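Cycloserine biosynthesis protein DcsG (Streptomyces lavendulae, PDB 6JIL) catalyses the magnesium-dependent, ATP-driven cyclisation of O-ureido-D-serine to the antibiotic D-cycloserine, as a ligase of the ATP-grasp family. Local coordinates at residues Pro14-Met19 with Val52-Trp57. Sequence-based numbering, arbitrary orientation.
Sequences PIDYDM and VFRSPW
Arg54 reaches from strand 50-55 toward the turn Asp16-Met19. CB packs on the selenomethionine methyl CE of Met19 at 3.7 Å. CG stays by the same methyl, and the two chains run past one another, pointing opposite ways. Bends at chi2 and chi3 turn CD and then NE, and the folded chain brings NE to a water. NE donates to it in the guanidinium plane, 2.8 Å from the water oxygen. That water donates to Asp16 OD2. At the tip, NH2 makes a long salt bridge of 3.4 Å to Asp18 OD1, the carboxylate and guanidinium planes 47° apart. The contact joins the loop after strand 4-8, which leads into helix 19-28, to the adjacent parallel strand 50-55. A third segment takes part: NH2 also bonds Pro275 O, and Asp18 OD1 accepts from Leu277 N. Asp16 caps the turn into the helix: OD1 accepts weakly from the backbone N of Asp18 and Met19. Ser55 OG donates to Asp16 OD2 at 2.7 Å, from above the carboxylate plane. Ser55 CB lies over one face of the Trp57 ring. Ile15 CD1 touches Trp57 CE3 at 3.6 Å, while Ile15 O lies at the ring edge. The Trp57 side chain comes within about 5 Å of that of Glu271, a magnesium ligand.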
ATOM      1  N   PRO A  14       4.909   5.352 -16.260  1.00 15.15           N
ATOM      2  CA  PRO A  14       4.146   6.538 -16.671  1.00 13.78           C
ATOM      3  C   PRO A  14       3.238   7.127 -15.597  1.00 14.44           C
ATOM      4  O   PRO A  14       2.860   8.297 -15.674  1.00 15.72           O
ATOM      5  CB  PRO A  14       3.349   6.038 -17.871  1.00 13.00           C
ATOM      6  CG  PRO A  14       4.260   5.004 -18.463  1.00 12.91           C
ATOM      7  CD  PRO A  14       4.708   4.256 -17.226  1.00 15.48           C
ATOM      8  N   ILE A  15       2.866   6.331 -14.603  1.00 14.50           N
ATOM      9  CA  ILE A  15       2.006   6.852 -13.550  1.00 15.29           C
ATOM     10  C   ILE A  15       2.747   7.007 -12.224  1.00 14.43           C
ATOM     11  O   ILE A  15       2.128   7.159 -11.180  1.00 12.66           O
ATOM     12  CB  ILE A  15       0.766   5.960 -13.331  1.00 16.02           C
ATOM     13  CG1 ILE A  15       1.201   4.561 -12.892  1.00 17.57           C
ATOM     14  CG2 ILE A  15      -0.049   5.904 -14.613  1.00 14.86           C
ATOM     15  CD1 ILE A  15       0.092   3.733 -12.274  1.00 17.44           C
ATOM     16  N   ASP A  16       4.074   6.964 -12.271  1.00 15.47           N
ATOM     17  CA  ASP A  16       4.879   7.124 -11.063  1.00 16.90           C
ATOM     18  C   ASP A  16       5.280   8.588 -11.004  1.00 17.71           C
ATOM     19  O   ASP A  16       6.408   8.942 -11.346  1.00 17.31           O
ATOM     20  CB  ASP A  16       6.137   6.253 -11.133  1.00 18.11           C
ATOM     21  CG  ASP A  16       6.993   6.354  -9.877  1.00 18.86           C
ATOM     22  OD1 ASP A  16       6.656   7.157  -8.977  1.00 20.09           O
ATOM     23  OD2 ASP A  16       8.008   5.628  -9.791  1.00 17.53           O
ATOM     24  N   TYR A  17       4.345   9.432 -10.580  1.00 18.52           N
ATOM     25  CA  TYR A  17       4.584  10.871 -10.496  1.00 19.45           C
ATOM     26  C   TYR A  17       5.750  11.219  -9.584  1.00 18.74           C
ATOM     27  O   TYR A  17       6.301  12.314  -9.676  1.00 19.29           O
ATOM     28  CB  TYR A  17       3.310  11.578 -10.024  1.00 18.58           C
ATOM     29  CG  TYR A  17       2.094  11.058 -10.741  1.00 18.91           C
ATOM     30  CD1 TYR A  17       1.045  10.470 -10.039  1.00 17.80           C
ATOM     31  CD2 TYR A  17       2.037  11.057 -12.135  1.00 19.58           C
ATOM     32  CE1 TYR A  17      -0.032   9.882 -10.712  1.00 19.53           C
ATOM     33  CE2 TYR A  17       0.969  10.472 -12.815  1.00 18.43           C
ATOM     34  CZ  TYR A  17      -0.057   9.885 -12.101  1.00 18.24           C
ATOM     35  OH  TYR A  17      -1.099   9.284 -12.776  1.00 20.12           O
ATOM     36  N   ASP A  18       6.143  10.275  -8.733  1.00 17.38           N
ATOM     37  CA  ASP A  18       7.238  10.498  -7.798  1.00 20.02           C
ATOM     38  C   ASP A  18       8.649  10.375  -8.391  1.00 19.34           C
ATOM     39  O   ASP A  18       9.576  11.037  -7.926  1.00 18.88           O
ATOM     40  CB  ASP A  18       7.106   9.531  -6.611  1.00 20.84           C
ATOM     41  CG  ASP A  18       5.830   9.754  -5.806  1.00 24.14           C
ATOM     42  OD1 ASP A  18       5.246   8.751  -5.330  1.00 23.42           O
ATOM     43  OD2 ASP A  18       5.414  10.926  -5.635  1.00 22.79           O
HETATM   44  N   MSE A  19       8.817   9.553  -9.418  1.00 19.43           N
HETATM   45  CA  MSE A  19      10.151   9.354  -9.988  1.00 20.31           C
HETATM   46  C   MSE A  19      10.908  10.618 -10.404  1.00 18.68           C
HETATM   47  O   MSE A  19      12.068  10.791 -10.037  1.00 17.82           O
HETATM   48  CB  MSE A  19      10.104   8.385 -11.169  1.00 19.53           C
HETATM   49  CG  MSE A  19      11.464   7.757 -11.466  1.00 23.73           C
HETATM   50 SE   MSE A  19      12.159   6.696  -9.964  1.00 30.86          SE
HETATM   51  CE  MSE A  19      11.107   5.091 -10.261  1.00 21.51           C
ATOM     52  N   VAL A  52      15.812   0.082  -4.160  1.00 15.78           N
ATOM     53  CA  VAL A  52      14.581   0.616  -3.588  1.00 15.86           C
ATOM     54  C   VAL A  52      13.438   0.318  -4.554  1.00 17.31           C
ATOM     55  O   VAL A  52      13.534   0.580  -5.759  1.00 15.83           O
ATOM     56  CB  VAL A  52      14.637   2.145  -3.358  1.00 16.19           C
ATOM     57  CG1 VAL A  52      13.243   2.675  -3.051  1.00 11.83           C
ATOM     58  CG2 VAL A  52      15.558   2.460  -2.200  1.00 16.13           C
ATOM     59  N   PHE A  53      12.361  -0.244  -4.020  1.00 16.39           N
ATOM     60  CA  PHE A  53      11.201  -0.573  -4.835  1.00 15.69           C
ATOM     61  C   PHE A  53      10.278   0.638  -4.876  1.00 14.69           C
ATOM     62  O   PHE A  53       9.642   0.995  -3.882  1.00 14.13           O
ATOM     63  CB  PHE A  53      10.488  -1.785  -4.249  1.00 10.95           C
ATOM     64  CG  PHE A  53      11.372  -2.979  -4.098  1.00 10.95           C
ATOM     65  CD1 PHE A  53      11.663  -3.493  -2.844  1.00 11.94           C
ATOM     66  CD2 PHE A  53      11.904  -3.607  -5.211  1.00 10.81           C
ATOM     67  CE1 PHE A  53      12.472  -4.622  -2.706  1.00  9.42           C
ATOM     68  CE2 PHE A  53      12.708  -4.730  -5.077  1.00 11.79           C
ATOM     69  CZ  PHE A  53      12.989  -5.236  -3.816  1.00  9.38           C
ATOM     70  N   ARG A  54      10.218   1.272  -6.037  1.00 13.54           N
ATOM     71  CA  ARG A  54       9.410   2.459  -6.198  1.00 15.28           C
ATOM     72  C   ARG A  54       8.055   2.215  -6.832  1.00 16.33           C
ATOM     73  O   ARG A  54       7.025   2.452  -6.201  1.00 16.58           O
ATOM     74  CB  ARG A  54      10.186   3.503  -7.006  1.00 14.97           C
ATOM     75  CG  ARG A  54      11.356   4.113  -6.241  1.00 14.26           C
ATOM     76  CD  ARG A  54      10.846   4.719  -4.953  1.00 14.35           C
ATOM     77  NE  ARG A  54       9.658   5.504  -5.250  1.00 17.56           N
ATOM     78  CZ  ARG A  54       8.545   5.494  -4.526  1.00 17.41           C
ATOM     79  NH1 ARG A  54       8.461   4.745  -3.433  1.00 13.41           N
ATOM     80  NH2 ARG A  54       7.493   6.196  -4.936  1.00 17.59           N
ATOM     81  N   SER A  55       8.049   1.723  -8.067  1.00 15.24           N
ATOM     82  CA  SER A  55       6.792   1.507  -8.761  1.00 14.17           C
ATOM     83  C   SER A  55       6.688   0.283  -9.671  1.00 13.84           C
ATOM     84  O   SER A  55       6.282   0.406 -10.826  1.00 16.01           O
ATOM     85  CB  SER A  55       6.454   2.755  -9.569  1.00 13.90           C
ATOM     86  OG  SER A  55       7.537   3.094 -10.417  1.00 15.42           O
ATOM     87  N   PRO A  56       7.045  -0.910  -9.165  1.00 11.27           N
ATOM     88  CA  PRO A  56       6.957  -2.127  -9.972  1.00 10.25           C
ATOM     89  C   PRO A  56       5.511  -2.564  -9.761  1.00 11.06           C
ATOM     90  O   PRO A  56       5.228  -3.697  -9.371  1.00 11.23           O
ATOM     91  CB  PRO A  56       7.933  -3.043  -9.269  1.00  9.19           C
ATOM     92  CG  PRO A  56       7.643  -2.733  -7.835  1.00  8.81           C
ATOM     93  CD  PRO A  56       7.535  -1.224  -7.810  1.00  9.29           C
ATOM     94  N   TRP A  57       4.593  -1.646 -10.026  1.00 12.21           N
ATOM     95  CA  TRP A  57       3.191  -1.901  -9.753  1.00 14.22           C
ATOM     96  C   TRP A  57       2.447  -3.009 -10.473  1.00 15.11           C
ATOM     97  O   TRP A  57       1.306  -3.312 -10.111  1.00 12.88           O
ATOM     98  CB  TRP A  57       2.419  -0.584  -9.818  1.00 12.73           C
ATOM     99  CG  TRP A  57       2.927   0.398  -8.780  1.00 13.62           C
ATOM    100  CD1 TRP A  57       3.429   0.097  -7.539  1.00 14.99           C
ATOM    101  CD2 TRP A  57       2.978   1.823  -8.892  1.00 11.70           C
ATOM    102  NE1 TRP A  57       3.793   1.243  -6.880  1.00 14.20           N
ATOM    103  CE2 TRP A  57       3.526   2.319  -7.685  1.00 13.09           C
ATOM    104  CE3 TRP A  57       2.615   2.731  -9.892  1.00 11.31           C
ATOM    105  CZ2 TRP A  57       3.718   3.681  -7.455  1.00 12.60           C
ATOM    106  CZ3 TRP A  57       2.808   4.092  -9.664  1.00 11.98           C
ATOM    107  CH2 TRP A  57       3.355   4.551  -8.454  1.00 12.30           C
TER
HETATM  108  O   HOH W   1       9.441   7.011  -7.606  1.00 16.28           O